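Local coordinates for protein ditrans,polycis-undecaprenyl-diphosphate synthase ((2E,6E)-farnesyl-diphosphate specific) (Acinetobacter baumannii, PDB 6ACS) that probably condenses eight isopentenyl diphosphate units onto farnesyl diphosphate to make undecaprenyl diphosphate, the precursor of the lipid carrier for bacterial cell-wall synthesis, at residues Leu99-Arg105 with Met116-Glu120; Val13-Met17 with Asn195-Trp199. All blocks are in the same frame, centred on the assembly; numbering follows the deposited sequence. Where two conformers were deposited one is given.

How the contacts relate
Both contacts reach the same parallel sheet of the cis-prenyltransferase fold, at different strands. Contact 1 packs helix 110-123 on the outermost strand 97-102 and is partly buried, with Glu117 exposed at its outer side. Contact 2 sets the loop residues 195-199 against the inner strand 12-17, and every residue that touches there is buried. The chemistry follows the place. Contact 1 mixes an apolar core with a salt bridge, a hydrogen bond to the strand and two bridging waters. Contact 2 is apolar. Their centres lie about 17 Å apart, yet they touch: Ile102 CD1 is 4.1 Å from Leu197 CD2. In sequence, both segments of contact 1 fall between the two segments of contact 2.

Contact 1. Residues Leu99-Arg105 with Met116-Glu120; sequences LRFIGDR and MEDAE
The contact belongs to the beta-alpha-beta unit of strand 97-102, helix 110-123 and strand 129-134, and joins its first strand to its helix. Phe101 and Met116 form the apolar centre. Met116 CG lies over the middle of the Phe101 ring in a CH-pi contact, 3.9 Å from the centroid. Its SD makes an oblique Met-aromatic contact with the same ring. Ala119 CB sits at the ring edge, in plane, and also meets Leu99 CD2 at 3.7 Å. Ile85 of helix 71-95 packs on both Phe101 and Ala119.

Glu120 carries the polar side. Its chain is extended beyond CG (chi2 179°), which brings the carboxylate to the strand backbone. OE2 accepts two bonds. Phe101 N donates to the anti lone pair of Glu120 OE2 at 3.0 Å, with an N-H...O angle of 154°. Arg105 NH2 comes from above the carboxylate plane, also 3.0 Å from Glu120 OE2, and forms a salt bridge. Arg105 NH2 also donates to Phe101 O, 3.1 Å away; the oxygen lies in the guanidinium plane, but the NH2 sits above the carbonyl plane. One water joins Leu99 O to Glu120 O. Another joins Arg105 NH1 to Glu117 OE2.

Glu120 thus ties the strand to the helix, and its two donors restrict its rotation. The positive charge of Arg105 probably favours the ionised form of Glu120.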
# COMPACT_ATOMS: atom_id res chain seq x y z
N LEU B 99 -6.72 9.44 -22.12
CA LEU B 99 -6.36 8.05 -21.90
C LEU B 99 -4.88 7.93 -21.59
O LEU B 99 -4.04 8.56 -22.25
CB LEU B 99 -6.71 7.22 -23.13
CG LEU B 99 -6.74 5.70 -23.01
CD1 LEU B 99 -7.57 5.26 -21.82
CD2 LEU B 99 -7.29 5.11 -24.30
N ARG B 100 -4.55 7.09 -20.61
CA ARG B 100 -3.17 6.84 -20.22
C ARG B 100 -3.00 5.35 -19.94
O ARG B 100 -3.96 4.66 -19.61
CB ARG B 100 -2.82 7.67 -18.97
CG ARG B 100 -1.35 7.67 -18.62
CD ARG B 100 -1.05 8.49 -17.36
NE ARG B 100 -1.38 9.90 -17.50
CZ ARG B 100 -0.91 10.85 -16.69
NH1 ARG B 100 -0.07 10.54 -15.71
NH2 ARG B 100 -1.26 12.12 -16.88
N PHE B 101 -1.77 4.86 -20.12
CA PHE B 101 -1.47 3.47 -19.82
C PHE B 101 -0.27 3.42 -18.88
O PHE B 101 0.66 4.21 -19.03
CB PHE B 101 -1.19 2.68 -21.10
CG PHE B 101 -2.31 2.75 -22.08
CD1 PHE B 101 -2.36 3.76 -23.02
CD2 PHE B 101 -3.36 1.84 -22.01
CE1 PHE B 101 -3.42 3.85 -23.92
CE2 PHE B 101 -4.44 1.92 -22.90
CZ PHE B 101 -4.46 2.92 -23.85
N ILE B 102 -0.34 2.54 -17.88
CA ILE B 102 0.82 2.32 -17.01
C ILE B 102 1.18 0.85 -17.04
O ILE B 102 0.33 -0.02 -17.30
CB ILE B 102 0.59 2.78 -15.56
CG1 ILE B 102 -0.63 2.07 -14.99
CG2 ILE B 102 0.45 4.32 -15.51
CD1 ILE B 102 -0.95 2.46 -13.53
N GLY B 103 2.45 0.57 -16.77
CA GLY B 103 2.96 -0.79 -16.79
C GLY B 103 4.16 -0.91 -17.69
O GLY B 103 4.60 0.03 -18.34
N ASP B 104 4.70 -2.12 -17.71
CA ASP B 104 5.89 -2.45 -18.48
C ASP B 104 5.50 -2.58 -19.95
O ASP B 104 4.62 -3.36 -20.29
CB ASP B 104 6.47 -3.76 -17.94
CG ASP B 104 7.81 -4.13 -18.55
OD1 ASP B 104 8.32 -3.47 -19.49
OD2 ASP B 104 8.37 -5.12 -18.04
N ARG B 105 6.15 -1.80 -20.80
CA ARG B 105 5.85 -1.89 -22.22
C ARG B 105 6.90 -2.67 -22.98
O ARG B 105 6.69 -2.98 -24.16
CB ARG B 105 5.70 -0.49 -22.84
CG ARG B 105 4.60 0.35 -22.18
CD ARG B 105 4.32 1.65 -22.93
NE ARG B 105 3.37 2.49 -22.18
CZ ARG B 105 2.90 3.66 -22.60
NH1 ARG B 105 3.28 4.15 -23.78
NH2 ARG B 105 2.05 4.34 -21.85
N MET B 116 -1.23 2.24 -28.00
CA MET B 116 -1.22 2.98 -26.73
C MET B 116 -0.68 4.39 -26.91
O MET B 116 -1.25 5.36 -26.39
CB MET B 116 -0.39 2.23 -25.69
CG MET B 116 -0.95 0.90 -25.25
SD MET B 116 0.20 0.12 -24.11
CE MET B 116 -0.84 -1.15 -23.39
N GLU B 117 0.44 4.53 -27.62
CA GLU B 117 1.00 5.86 -27.86
C GLU B 117 0.03 6.73 -28.63
O GLU B 117 -0.16 7.92 -28.30
CB GLU B 117 2.33 5.73 -28.59
CG GLU B 117 3.37 5.03 -27.76
CD GLU B 117 4.58 4.60 -28.56
OE1 GLU B 117 4.50 4.54 -29.80
OE2 GLU B 117 5.62 4.30 -27.93
N ASP B 118 -0.62 6.16 -29.65
CA ASP B 118 -1.58 6.91 -30.45
C ASP B 118 -2.78 7.33 -29.62
O ASP B 118 -3.26 8.46 -29.75
CB ASP B 118 -2.03 6.06 -31.64
CG ASP B 118 -0.89 5.75 -32.61
OD1 ASP B 118 0.15 6.44 -32.55
OD2 ASP B 118 -1.05 4.83 -33.44
N ALA B 119 -3.29 6.44 -28.76
CA ALA B 119 -4.43 6.80 -27.92
C ALA B 119 -4.08 7.91 -26.95
O ALA B 119 -4.87 8.85 -26.74
CB ALA B 119 -4.93 5.56 -27.16
N GLU B 120 -2.89 7.83 -26.33
CA GLU B 120 -2.49 8.88 -25.41
C GLU B 120 -2.37 10.22 -26.12
O GLU B 120 -2.88 11.24 -25.62
CB GLU B 120 -1.18 8.52 -24.71
CG GLU B 120 -1.31 7.38 -23.72
CD GLU B 120 0.01 7.02 -23.06
OE1 GLU B 120 1.06 7.29 -23.67
OE2 GLU B 120 0.00 6.47 -21.93
O HOH W 1 -3.53 11.11 -22.79
O HOH W 2 5.77 3.73 -25.38

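Contact 2. Residues Val13-Met17 with Asn195-Trp199; sequences VAIIM and NFLLW
Phe196 packs from the loop 195-199 onto strand 12-17, and its side chain can be followed outward. Phe196 CB lies 4.0 Å from Ile16 CD1. With chi1 at -178°, CG stands anti to the backbone N, which carries the ring to the strand. Phe196 CG is 4.1 Å from Ile16 CG1. CD2 and CE2 then make the closest ring contacts. Phe196 CD2 is 3.5 Å from Ile16 CG1 and also touches Ile16 CD1. Phe196 CE2 reaches past Ile16 to Ala14 CB at 3.8 Å and lies 4.0 Å from Ile15 O. Ile16 CG1, Ala14 CB and Ile15 O all approach the ring obliquely. Ile16 and Phe196 run alongside one another, pointing opposite ways.

Leu197 adds a second point of contact. Leu197 CG lies 3.6 Å above the plane of the Phe196 ring, over its centre. Leu197 CD1 goes on to meet Ala14 CB at 3.7 Å. Phe196 and Leu197 both start toward the strand. Ala14 CB thus meets a ring carbon, Phe196 CE2, and a methyl, Leu197 CD1.

Phe60 stacks with Phe196, and Leu184 of strand 183-186 touches both Phe196 and Ile16. Ile16 also packs on Arg186, a predicted substrate-binding residue, and its side chain is about 5 Å from that of Asp18, a predicted magnesium ligand and active-site residue. The second subunit packs on Asn195, Leu198 and Trp199. The contact is made by apolar side chains, without hydrogen bonds between the segments, so dispersion and burial hold the dimer-interface loop against the strand leading to the predicted active site.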
# COMPACT_ATOMS: atom_id res chain seq x y z
N VAL B 13 -10.03 7.55 -8.15
CA VAL B 13 -10.58 6.24 -7.85
C VAL B 13 -9.77 5.20 -8.61
O VAL B 13 -9.46 5.38 -9.79
CB VAL B 13 -12.06 6.14 -8.28
CG1 VAL B 13 -12.58 4.72 -8.04
CG2 VAL B 13 -12.87 7.16 -7.51
N ALA B 14 -9.44 4.11 -7.93
CA ALA B 14 -8.76 2.98 -8.56
C ALA B 14 -9.64 1.76 -8.39
O ALA B 14 -10.29 1.60 -7.37
CB ALA B 14 -7.38 2.73 -7.95
N ILE B 15 -9.64 0.87 -9.39
CA ILE B 15 -10.48 -0.33 -9.34
C ILE B 15 -9.67 -1.56 -9.75
O ILE B 15 -9.06 -1.58 -10.83
CB ILE B 15 -11.72 -0.21 -10.25
CG1 ILE B 15 -12.48 1.07 -9.94
CG2 ILE B 15 -12.62 -1.44 -10.04
CD1 ILE B 15 -13.75 1.24 -10.80
N ILE B 16 -9.70 -2.58 -8.90
CA ILE B 16 -9.23 -3.92 -9.25
C ILE B 16 -10.45 -4.69 -9.70
O ILE B 16 -11.32 -5.02 -8.89
CB ILE B 16 -8.55 -4.60 -8.06
CG1 ILE B 16 -7.33 -3.79 -7.63
CG2 ILE B 16 -8.15 -6.03 -8.41
CD1 ILE B 16 -6.72 -4.35 -6.35
N MET B 17 -10.52 -4.95 -11.00
CA MET B 17 -11.66 -5.59 -11.65
C MET B 17 -11.40 -7.09 -11.58
O MET B 17 -10.60 -7.63 -12.35
CB MET B 17 -11.78 -5.10 -13.08
CG MET B 17 -11.84 -3.57 -13.22
SD MET B 17 -11.87 -2.99 -14.94
CE MET B 17 -10.22 -3.41 -15.49
N ASN B 195 -0.81 -6.26 -5.14
CA ASN B 195 0.30 -5.69 -5.90
C ASN B 195 -0.20 -4.73 -6.99
O ASN B 195 0.34 -4.67 -8.10
CB ASN B 195 1.16 -6.80 -6.52
CG ASN B 195 2.46 -6.27 -7.09
OD1 ASN B 195 3.03 -5.31 -6.57
ND2 ASN B 195 2.92 -6.87 -8.17
N PHE B 196 -1.21 -3.94 -6.65
CA PHE B 196 -1.65 -2.93 -7.60
C PHE B 196 -0.90 -1.67 -7.18
O PHE B 196 0.32 -1.74 -6.96
CB PHE B 196 -3.19 -2.88 -7.62
CG PHE B 196 -3.81 -1.90 -8.61
CD1 PHE B 196 -3.27 -1.70 -9.87
CD2 PHE B 196 -5.02 -1.29 -8.31
CE1 PHE B 196 -3.87 -0.81 -10.77
CE2 PHE B 196 -5.64 -0.42 -9.22
CZ PHE B 196 -5.07 -0.18 -10.44
N LEU B 197 -1.57 -0.54 -6.99
CA LEU B 197 -0.97 0.79 -6.76
C LEU B 197 -0.45 1.04 -5.33
O LEU B 197 -0.96 1.89 -4.60
CB LEU B 197 -2.00 1.83 -7.09
CG LEU B 197 -2.53 1.85 -8.51
CD1 LEU B 197 -3.71 2.83 -8.58
CD2 LEU B 197 -1.41 2.29 -9.44
N LEU B 198 0.64 0.36 -4.98
CA LEU B 198 1.11 0.37 -3.59
C LEU B 198 1.54 1.77 -3.14
O LEU B 198 1.12 2.26 -2.09
CB LEU B 198 2.28 -0.60 -3.44
CG LEU B 198 1.97 -2.03 -3.90
CD1 LEU B 198 3.26 -2.87 -3.84
CD2 LEU B 198 0.84 -2.67 -3.09
N TRP B 199 2.41 2.42 -3.92
CA TRP B 199 2.84 3.76 -3.57
C TRP B 199 1.68 4.74 -3.60
O TRP B 199 1.48 5.54 -2.67
CB TRP B 199 3.96 4.20 -4.52
CG TRP B 199 4.53 5.58 -4.28
CD1 TRP B 199 4.02 6.77 -4.73
CD2 TRP B 199 5.71 5.90 -3.55
NE1 TRP B 199 4.82 7.82 -4.31
CE2 TRP B 199 5.87 7.30 -3.59
CE3 TRP B 199 6.67 5.13 -2.86
CZ2 TRP B 199 6.93 7.95 -2.97
CZ3 TRP B 199 7.72 5.79 -2.26
CH2 TRP B 199 7.84 7.17 -2.31